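Local coordinates for protein sulfate transporter 4.1, chloroplastic (Arabidopsis thaliana, PDB 7LHV) that cotransports protons and sulfate across a membrane as an SLC26/SulP-family transporter, and may take part in regulating sulfate assimilation, at residues 141-146 against 362-367; 186-191 against 336-341; 192-197 against 368-373. All coordinates share one frame; numbering follows the deposited sequence.

Contact 1 of 3, residues 141-146 against 362-367; sequences FGSSRQ and ELDSNS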
loop_
_atom_site.group_PDB
_atom_site.type_symbol
_atom_site.label_atom_id
_atom_site.label_comp_id
_atom_site.label_asym_id
_atom_site.label_seq_id
_atom_site.Cartn_x
_atom_site.Cartn_y
_atom_site.Cartn_z
ATOM N N PHE A 141 -26.516 -17.250 -11.056
ATOM C CA PHE A 141 -25.586 -16.166 -11.348
ATOM C C PHE A 141 -24.146 -16.489 -10.975
ATOM O O PHE A 141 -23.288 -15.605 -11.051
ATOM C CB PHE A 141 -26.030 -14.884 -10.637
ATOM C CG PHE A 141 -27.322 -14.325 -11.152
ATOM C CD1 PHE A 141 -27.376 -13.690 -12.378
ATOM C CD2 PHE A 141 -28.485 -14.436 -10.410
ATOM C CE1 PHE A 141 -28.564 -13.176 -12.856
ATOM C CE2 PHE A 141 -29.675 -13.924 -10.882
ATOM C CZ PHE A 141 -29.714 -13.294 -12.107
ATOM N N GLY A 142 -23.855 -17.720 -10.578
ATOM C CA GLY A 142 -22.518 -18.101 -10.171
ATOM C C GLY A 142 -21.755 -18.795 -11.282
ATOM O O GLY A 142 -22.312 -19.578 -12.046
ATOM N N SER A 143 -20.459 -18.498 -11.358
ATOM C CA SER A 143 -19.600 -19.099 -12.368
ATOM C C SER A 143 -19.076 -20.467 -11.960
ATOM O O SER A 143 -18.883 -21.329 -12.824
ATOM C CB SER A 143 -18.422 -18.173 -12.674
ATOM O OG SER A 143 -18.867 -16.972 -13.276
ATOM N N SER A 144 -18.836 -20.683 -10.671
ATOM C CA SER A 144 -18.314 -21.963 -10.213
ATOM C C SER A 144 -19.401 -23.029 -10.250
ATOM O O SER A 144 -20.577 -22.751 -10.006
ATOM C CB SER A 144 -17.754 -21.832 -8.800
ATOM O OG SER A 144 -17.055 -23.004 -8.425
ATOM N N ARG A 145 -19.000 -24.259 -10.564
ATOM C CA ARG A 145 -19.928 -25.376 -10.640
ATOM C C ARG A 145 -19.849 -26.309 -9.440
ATOM O O ARG A 145 -20.705 -27.189 -9.306
ATOM C CB ARG A 145 -19.686 -26.177 -11.926
ATOM C CG ARG A 145 -19.850 -25.361 -13.192
ATOM C CD ARG A 145 -19.460 -26.159 -14.420
ATOM N NE ARG A 145 -19.394 -25.321 -15.610
ATOM C CZ ARG A 145 -18.931 -25.726 -16.785
ATOM N NH1 ARG A 145 -18.487 -26.959 -16.965
ATOM N NH2 ARG A 145 -18.913 -24.872 -17.804
ATOM N N GLN A 146 -18.854 -26.144 -8.570
ATOM C CA GLN A 146 -18.743 -26.951 -7.366
ATOM C C GLN A 146 -18.778 -26.144 -6.078
ATOM O O GLN A 146 -18.839 -26.745 -5.001
ATOM C CB GLN A 146 -17.450 -27.786 -7.379
ATOM C CG GLN A 146 -17.433 -28.964 -8.346
ATOM C CD GLN A 146 -17.394 -28.543 -9.795
ATOM O OE1 GLN A 146 -18.292 -28.861 -10.572
ATOM N NE2 GLN A 146 -16.345 -27.823 -10.172
ATOM N N GLU A 362 -13.406 -23.046 -17.506
ATOM C CA GLU A 362 -12.930 -21.679 -17.355
ATOM C C GLU A 362 -13.673 -20.958 -16.243
ATOM O O GLU A 362 -14.857 -21.205 -16.002
ATOM C CB GLU A 362 -13.100 -20.907 -18.664
ATOM C CG GLU A 362 -12.314 -21.461 -19.832
ATOM C CD GLU A 362 -11.759 -20.368 -20.721
ATOM O OE1 GLU A 362 -11.589 -20.615 -21.931
ATOM O OE2 GLU A 362 -11.491 -19.262 -20.207
ATOM N N LEU A 363 -12.970 -20.049 -15.572
ATOM C CA LEU A 363 -13.569 -19.219 -14.540
ATOM C C LEU A 363 -12.758 -17.939 -14.418
ATOM O O LEU A 363 -11.529 -17.964 -14.517
ATOM C CB LEU A 363 -13.627 -19.952 -13.195
ATOM C CG LEU A 363 -14.421 -19.323 -12.050
ATOM C CD1 LEU A 363 -15.014 -20.416 -11.194
ATOM C CD2 LEU A 363 -13.542 -18.425 -11.200
ATOM N N ASP A 364 -13.453 -16.827 -14.200
ATOM C CA ASP A 364 -12.824 -15.530 -14.010
ATOM C C ASP A 364 -13.194 -14.966 -12.645
ATOM O O ASP A 364 -14.282 -15.228 -12.124
ATOM C CB ASP A 364 -13.217 -14.557 -15.125
ATOM C CG ASP A 364 -14.713 -14.391 -15.257
ATOM O OD1 ASP A 364 -15.455 -15.096 -14.546
ATOM O OD2 ASP A 364 -15.148 -13.553 -16.072
ATOM N N SER A 365 -12.274 -14.197 -12.066
ATOM C CA SER A 365 -12.444 -13.703 -10.708
ATOM C C SER A 365 -13.411 -12.533 -10.613
ATOM O O SER A 365 -13.743 -12.121 -9.498
ATOM C CB SER A 365 -11.088 -13.295 -10.137
ATOM O OG SER A 365 -10.122 -14.305 -10.366
ATOM N N ASN A 366 -13.858 -11.982 -11.737
ATOM C CA ASN A 366 -14.767 -10.843 -11.708
ATOM C C ASN A 366 -16.227 -11.265 -11.805
ATOM O O ASN A 366 -17.069 -10.764 -11.049
ATOM C CB ASN A 366 -14.416 -9.875 -12.838
ATOM C CG ASN A 366 -12.967 -9.438 -12.794
ATOM O OD1 ASN A 366 -12.441 -9.107 -11.732
ATOM N ND2 ASN A 366 -12.312 -9.443 -13.946
ATOM N N SER A 367 -16.547 -12.185 -12.718
ATOM C CA SER A 367 -17.915 -12.683 -12.801
ATOM C C SER A 367 -18.293 -13.451 -11.543
ATOM O O SER A 367 -19.455 -13.438 -11.124
ATOM C CB SER A 367 -18.086 -13.562 -14.037
ATOM O OG SER A 367 -17.821 -12.832 -15.222
#

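Contact 2 of 3, residues 186-191 against 336-341; sequences GILECI and TSALIT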
loop_
_atom_site.group_PDB
_atom_site.type_symbol
_atom_site.label_atom_id
_atom_site.label_comp_id
_atom_site.label_asym_id
_atom_site.label_seq_id
_atom_site.Cartn_x
_atom_site.Cartn_y
_atom_site.Cartn_z
ATOM N N GLY A 186 -23.144 -7.365 -0.504
ATOM C CA GLY A 186 -23.504 -7.663 -1.879
ATOM C C GLY A 186 -23.261 -6.496 -2.814
ATOM O O GLY A 186 -22.769 -6.676 -3.930
ATOM N N ILE A 187 -23.596 -5.283 -2.372
ATOM C CA ILE A 187 -23.366 -4.103 -3.203
ATOM C C ILE A 187 -21.874 -3.892 -3.435
ATOM O O ILE A 187 -21.440 -3.619 -4.561
ATOM C CB ILE A 187 -24.030 -2.865 -2.574
ATOM C CG1 ILE A 187 -25.514 -2.823 -2.936
ATOM C CG2 ILE A 187 -23.343 -1.594 -3.030
ATOM C CD1 ILE A 187 -26.300 -1.805 -2.154
ATOM N N LEU A 188 -21.066 -4.020 -2.380
ATOM C CA LEU A 188 -19.623 -3.851 -2.541
ATOM C C LEU A 188 -19.041 -4.913 -3.463
ATOM O O LEU A 188 -18.170 -4.615 -4.287
ATOM C CB LEU A 188 -18.929 -3.884 -1.182
ATOM C CG LEU A 188 -18.976 -2.591 -0.370
ATOM C CD1 LEU A 188 -18.308 -2.784 0.977
ATOM C CD2 LEU A 188 -18.320 -1.461 -1.133
ATOM N N GLU A 189 -19.502 -6.159 -3.338
ATOM C CA GLU A 189 -19.012 -7.224 -4.207
ATOM C C GLU A 189 -19.399 -6.978 -5.659
ATOM O O GLU A 189 -18.588 -7.188 -6.566
ATOM C CB GLU A 189 -19.548 -8.572 -3.737
ATOM C CG GLU A 189 -19.009 -9.020 -2.397
ATOM C CD GLU A 189 -19.470 -10.410 -2.034
ATOM O OE1 GLU A 189 -18.879 -11.022 -1.124
ATOM O OE2 GLU A 189 -20.432 -10.890 -2.665
ATOM N N CYS A 190 -20.635 -6.538 -5.902
ATOM C CA CYS A 190 -21.048 -6.236 -7.268
ATOM C C CYS A 190 -20.235 -5.088 -7.848
ATOM O O CYS A 190 -19.865 -5.114 -9.029
ATOM C CB CYS A 190 -22.540 -5.915 -7.309
ATOM S SG CYS A 190 -23.603 -7.361 -7.464
ATOM N N ILE A 191 -19.947 -4.069 -7.036
ATOM C CA ILE A 191 -19.139 -2.946 -7.508
ATOM C C ILE A 191 -17.726 -3.409 -7.843
ATOM O O ILE A 191 -17.173 -3.062 -8.893
ATOM C CB ILE A 191 -19.135 -1.816 -6.465
ATOM C CG1 ILE A 191 -20.416 -0.990 -6.571
ATOM C CG2 ILE A 191 -17.914 -0.931 -6.630
ATOM C CD1 ILE A 191 -20.610 -0.023 -5.431
ATOM N N THR A 336 -16.897 -3.179 8.294
ATOM C CA THR A 336 -17.105 -4.624 8.279
ATOM C C THR A 336 -17.479 -5.115 6.884
ATOM O O THR A 336 -16.947 -6.128 6.416
ATOM C CB THR A 336 -18.180 -5.013 9.292
ATOM O OG1 THR A 336 -17.749 -4.649 10.607
ATOM C CG2 THR A 336 -18.421 -6.507 9.251
ATOM N N SER A 337 -18.368 -4.390 6.197
ATOM C CA SER A 337 -18.808 -4.800 4.866
ATOM C C SER A 337 -17.633 -4.941 3.911
ATOM O O SER A 337 -17.612 -5.847 3.072
ATOM C CB SER A 337 -19.816 -3.798 4.311
ATOM O OG SER A 337 -20.920 -3.655 5.180
ATOM N N ALA A 338 -16.657 -4.037 4.003
ATOM C CA ALA A 338 -15.445 -4.188 3.211
ATOM C C ALA A 338 -14.677 -5.434 3.629
ATOM O O ALA A 338 -14.305 -6.259 2.786
ATOM C CB ALA A 338 -14.572 -2.942 3.348
ATOM N N LEU A 339 -14.473 -5.607 4.937
ATOM C CA LEU A 339 -13.674 -6.724 5.431
ATOM C C LEU A 339 -14.237 -8.054 4.954
ATOM O O LEU A 339 -13.523 -8.863 4.347
ATOM C CB LEU A 339 -13.611 -6.680 6.956
ATOM C CG LEU A 339 -12.964 -7.857 7.678
ATOM C CD1 LEU A 339 -11.548 -8.083 7.185
ATOM C CD2 LEU A 339 -12.976 -7.613 9.173
ATOM N N ILE A 340 -15.532 -8.280 5.184
ATOM C CA ILE A 340 -16.175 -9.493 4.691
ATOM C C ILE A 340 -15.986 -9.614 3.189
ATOM O O ILE A 340 -15.619 -10.680 2.679
ATOM C CB ILE A 340 -17.666 -9.505 5.078
ATOM C CG1 ILE A 340 -17.830 -9.782 6.571
ATOM C CG2 ILE A 340 -18.420 -10.532 4.258
ATOM C CD1 ILE A 340 -19.228 -9.544 7.078
ATOM N N THR A 341 -16.186 -8.512 2.458
ATOM C CA THR A 341 -15.983 -8.544 1.016
ATOM C C THR A 341 -14.564 -8.971 0.682
ATOM O O THR A 341 -14.352 -9.796 -0.214
ATOM C CB THR A 341 -16.287 -7.178 0.406
ATOM O OG1 THR A 341 -17.652 -6.832 0.666
ATOM C CG2 THR A 341 -16.053 -7.203 -1.092
#

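Contact 3 of 3, residues 192-197 against 368-373; sequences MGLLRL and ELFGLG. With LBN (1-palmitoyl-2-oleoyl-sn-glycero-3-phosphocholine), chain E.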
loop_
_atom_site.group_PDB
_atom_site.type_symbol
_atom_site.label_atom_id
_atom_site.label_comp_id
_atom_site.label_asym_id
_atom_site.label_seq_id
_atom_site.Cartn_x
_atom_site.Cartn_y
_atom_site.Cartn_z
ATOM N N MET A 192 -17.123 -4.211 -6.963
ATOM C CA MET A 192 -15.757 -4.669 -7.190
ATOM C C MET A 192 -15.670 -5.710 -8.298
ATOM O O MET A 192 -14.577 -5.945 -8.823
ATOM C CB MET A 192 -15.169 -5.235 -5.898
ATOM C CG MET A 192 -15.015 -4.208 -4.792
ATOM S SD MET A 192 -13.475 -3.280 -4.877
ATOM C CE MET A 192 -12.291 -4.547 -4.436
ATOM N N GLY A 193 -16.778 -6.353 -8.648
ATOM C CA GLY A 193 -16.788 -7.280 -9.759
ATOM C C GLY A 193 -17.022 -6.601 -11.092
ATOM O O GLY A 193 -16.430 -6.990 -12.103
ATOM N N LEU A 194 -17.898 -5.593 -11.111
ATOM C CA LEU A 194 -18.124 -4.839 -12.339
ATOM C C LEU A 194 -16.899 -4.019 -12.721
ATOM O O LEU A 194 -16.520 -3.966 -13.896
ATOM C CB LEU A 194 -19.343 -3.933 -12.187
ATOM C CG LEU A 194 -20.701 -4.558 -12.501
ATOM C CD1 LEU A 194 -21.806 -3.536 -12.305
ATOM C CD2 LEU A 194 -20.719 -5.107 -13.915
ATOM N N LEU A 195 -16.264 -3.377 -11.743
ATOM C CA LEU A 195 -15.083 -2.565 -11.998
ATOM C C LEU A 195 -13.806 -3.387 -12.083
ATOM O O LEU A 195 -12.748 -2.820 -12.370
ATOM C CB LEU A 195 -14.933 -1.498 -10.910
ATOM C CG LEU A 195 -16.099 -0.527 -10.741
ATOM C CD1 LEU A 195 -15.782 0.495 -9.665
ATOM C CD2 LEU A 195 -16.423 0.154 -12.057
ATOM N N ARG A 196 -13.880 -4.695 -11.837
ATOM C CA ARG A 196 -12.719 -5.582 -11.897
ATOM C C ARG A 196 -11.586 -5.081 -11.007
ATOM O O ARG A 196 -10.420 -5.075 -11.398
ATOM C CB ARG A 196 -12.244 -5.771 -13.337
ATOM C CG ARG A 196 -13.358 -6.105 -14.310
ATOM C CD ARG A 196 -12.956 -5.823 -15.741
ATOM N NE ARG A 196 -14.105 -5.485 -16.571
ATOM C CZ ARG A 196 -14.194 -5.747 -17.868
ATOM N NH1 ARG A 196 -13.216 -6.353 -18.519
ATOM N NH2 ARG A 196 -15.292 -5.391 -18.528
ATOM N N LEU A 197 -11.935 -4.662 -9.791
ATOM C CA LEU A 197 -10.975 -4.142 -8.829
ATOM C C LEU A 197 -10.535 -5.190 -7.818
ATOM O O LEU A 197 -10.041 -4.835 -6.744
ATOM C CB LEU A 197 -11.560 -2.932 -8.104
ATOM C CG LEU A 197 -11.588 -1.618 -8.877
ATOM C CD1 LEU A 197 -12.532 -0.641 -8.208
ATOM C CD2 LEU A 197 -10.192 -1.039 -8.965
ATOM N N GLU A 368 -17.324 -14.128 -10.924
ATOM C CA GLU A 368 -17.603 -14.821 -9.672
ATOM C C GLU A 368 -17.955 -13.841 -8.561
ATOM O O GLU A 368 -18.899 -14.072 -7.794
ATOM C CB GLU A 368 -16.410 -15.687 -9.273
ATOM C CG GLU A 368 -16.528 -16.281 -7.887
ATOM C CD GLU A 368 -17.527 -17.418 -7.824
ATOM O OE1 GLU A 368 -17.935 -17.918 -8.892
ATOM O OE2 GLU A 368 -17.908 -17.811 -6.703
ATOM N N LEU A 369 -17.211 -12.737 -8.454
ATOM C CA LEU A 369 -17.553 -11.718 -7.465
ATOM C C LEU A 369 -18.906 -11.091 -7.762
ATOM O O LEU A 369 -19.675 -10.796 -6.842
ATOM C CB LEU A 369 -16.474 -10.641 -7.405
ATOM C CG LEU A 369 -15.290 -10.917 -6.487
ATOM C CD1 LEU A 369 -14.213 -9.871 -6.689
ATOM C CD2 LEU A 369 -15.763 -10.929 -5.047
ATOM N N PHE A 370 -19.213 -10.864 -9.039
ATOM C CA PHE A 370 -20.520 -10.315 -9.379
ATOM C C PHE A 370 -21.635 -11.276 -8.977
ATOM O O PHE A 370 -22.677 -10.852 -8.462
ATOM C CB PHE A 370 -20.586 -9.991 -10.870
ATOM C CG PHE A 370 -21.879 -9.355 -11.290
ATOM C CD1 PHE A 370 -22.090 -8.003 -11.093
ATOM C CD2 PHE A 370 -22.879 -10.105 -11.882
ATOM C CE1 PHE A 370 -23.273 -7.410 -11.472
ATOM C CE2 PHE A 370 -24.068 -9.515 -12.265
ATOM C CZ PHE A 370 -24.263 -8.166 -12.060
ATOM N N GLY A 371 -21.432 -12.575 -9.201
ATOM C CA GLY A 371 -22.427 -13.553 -8.793
ATOM C C GLY A 371 -22.609 -13.613 -7.289
ATOM O O GLY A 371 -23.737 -13.698 -6.794
ATOM N N LEU A 372 -21.503 -13.568 -6.542
ATOM C CA LEU A 372 -21.603 -13.521 -5.085
ATOM C C LEU A 372 -22.352 -12.279 -4.625
ATOM O O LEU A 372 -23.180 -12.350 -3.710
ATOM C CB LEU A 372 -20.216 -13.560 -4.447
ATOM C CG LEU A 372 -19.396 -14.837 -4.566
ATOM C CD1 LEU A 372 -18.011 -14.618 -3.992
ATOM C CD2 LEU A 372 -20.098 -15.954 -3.840
ATOM N N GLY A 373 -22.067 -11.131 -5.237
ATOM C CA GLY A 373 -22.762 -9.914 -4.861
ATOM C C GLY A 373 -24.250 -9.973 -5.142
ATOM O O GLY A 373 -25.062 -9.543 -4.322
HETATM C C1 LBN E . -8.905 -1.666 -13.743
HETATM P P1 LBN E . -8.070 -3.963 -14.752
HETATM C C2 LBN E . -10.334 -1.194 -13.829
HETATM C C3 LBN E . -10.445 0.266 -14.191
HETATM C C5 LBN E . -19.975 0.246 -14.171
HETATM O O1 LBN E . -8.805 -3.098 -13.628
HETATM O O2 LBN E . -6.605 -3.761 -14.696
HETATM O O3 LBN E . -8.781 -3.700 -16.018
HETATM O O4 LBN E . -8.351 -5.498 -14.438
HETATM C C25 LBN E . -11.797 1.589 -12.787
HETATM O O5 LBN E . -11.739 0.826 -13.868
HETATM C C26 LBN E . -12.647 2.797 -12.978
HETATM O O6 LBN E . -11.224 1.337 -11.784
HETATM C C27 LBN E . -13.337 3.217 -11.689
HETATM C C28 LBN E . -12.465 3.990 -10.718
HETATM C C29 LBN E . -12.786 3.697 -9.266
HETATM C C30 LBN E . -12.552 4.865 -8.326
HETATM C C31 LBN E . -12.475 4.464 -6.866
HETATM C C34 LBN E . -11.530 -1.628 -15.919
HETATM O O7 LBN E . -11.084 -2.068 -14.735
HETATM C C35 LBN E . -13.019 -1.464 -15.917
HETATM O O8 LBN E . -10.836 -1.491 -16.887
HETATM C C36 LBN E . -13.632 -1.930 -17.222
HETATM C C37 LBN E . -15.130 -1.866 -17.222
HETATM C C38 LBN E . -15.682 -1.132 -16.045
HETATM C C39 LBN E . -17.032 -0.528 -16.316
HETATM C C40 LBN E . -18.079 -1.532 -16.721
HETATM C C41 LBN E . -19.442 -1.179 -16.164
HETATM C C42 LBN E . -19.373 0.053 -15.327
#

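Contact 1 of 3, residues 141-146 against 362-367
L363 leans on S143 and S144 across an interface that holds no hydrogen bond between the two segments, so the evidence for the contact is van der Waals packing, with the CA atoms of S143 and L363 6.4 Å apart. The CG of L363 stands anti to the backbone N (chi1 -170°), and its branch CD1 does most of the touching. That methyl lies 3.8 Å from S144 CA and reaches the CB of S144 and the carbonyl carbon of S143 at only slightly greater range. A second point of support is L363 CG, 4.2 Å from S143 CB. The same leucine packs on A352 and A356 of helix 330-358, which places it between that helix and the 141-146 loop.

D364 has CG between the backbone N and the carbonyl carbon (chi1 56°), which brings the carboxylate to the side of S367 and S143. Its OD2 accepts a 2.9 Å hydrogen bond from S367 OG, met on the syn side and 22° out of the carboxylate plane. OD1 lies 4.1 Å from S143 OG, too far for a hydrogen bond. An alanine at D364 would probably leave the hydroxyl of S367 without this acceptor and freer to turn, and would open a gap beside S143 OG.

S367 adds its CB, which S143 OG approaches to 3.6 Å. On the loop side, R145 is held by Y361, through a hydrogen bond from its backbone N to the tyrosine OH and a cation-pi interaction of its side chain.

The 141-146 loop leads from helix 125-141 to strand 149-150, while helix 365-381 precedes strand 388-389; these two short strands pair antiparallel, a hallmark of the UraA-type membrane fold of SLC26 transporters.

Contact 2 of 3, residues 186-191 against 336-341
The carbonyl oxygen S337 O is gripped twice by T341, once through the hydroxyl and once through the backbone. T341 OG1 donates to S337 O at 2.6 Å, with a C=O...donor angle of 155°, and T341 N donates to the same oxygen from the opposite face of the carbonyl plane. With its proton spent within its own helix, the threonine hydroxyl meets the other segment by packing: T341 OG1 rests 3.7 Å from L188 CB. Two transmembrane helices of the SulP membrane domain, 173-194 and 330-358, are joined here; the local axes run 9.3 Å apart at a crossing angle of -55°, and the nearest CA atoms belong to E189 and T341.

L188 reaches farther across. Its CD1 lies 3.7 Å from both S337 C and A338 N, spanning the peptide link between them, and touches S337 CB at 3.8 Å. The aliphatic part of E189 slides past T341 in the opposite direction, bringing E189 CG to 3.7 Å from T341 CG2. Beyond CG the glutamate chain is extended, and its OE2 accepts a hydrogen bond from N376 ND2 of helix 365-381. S337 OG is likewise satisfied outside the contact, at L333 O.

Contact 3 of 3, residues 192-197 against 368-373
The backbones come close at G193, whose CA lies 4.8 Å from the CA of F370, near the end of helix 173-194. That end is a Schellman motif: L197 N bonds back to M192 O at 3.1 Å, R196 N makes a weak bond to G193 O, and R196 takes a positive phi of 54°. It ends a transmembrane helix of the SLC26 membrane domain, whose last turn, at G193 and L194, packs against helix 365-381.

L369 CB lies 4.1 Å from G193 CA; a side chain at G193 would point toward this helix, consistent with a need for glycine here. L369 also shares I345 of helix 330-358 with M192, whose thioether end turns from the 368-373 segment. With CG anti to the backbone N (chi1 -177°), the F370 ring extends beside L194, whose CG lies 4.0 Å from both CD1 and CE1; the two side chains meet at a slant. F370 also packs on C190, one turn before L194 on helix 173-194.

On the other side of the helix end lies the phospholipid LBN, bound by residues 194-197 and hydrogen-bonded to W199 NE1. L197 CD2 approaches the lipid carbonyl oxygen O6 at 3.8 Å. L194 O lies in plane at the edge of the R196 guanidinium. Over one face of that guanidinium stands lipid carbon C36, 3.5 Å above the plane and offset toward the rim.

In the fold
From the N terminus, the loop 141-146 comes first, followed by 186-191 and 192-197 at the end of helix 173-194, then 336-341, and finally 362-367 and 368-373. Contact 1 closes the loop from 141 to 367, contact 2 closes 186-341 and lies wholly within that span, and contact 3 closes 192-373, crossing both. Helix 173-194 is thus tied to helix 330-358 by contact 2 and to helix 365-381 by contact 3, while contact 1 ties the loop after helix 125-141 to the connection between helices 330-358 and 365-381 and the start of the latter. Contacts 2 and 3 have centres about 9 Å apart. Between contacts 1 and 3, E368 OE1 accepts a weak hydrogen bond from S144 N.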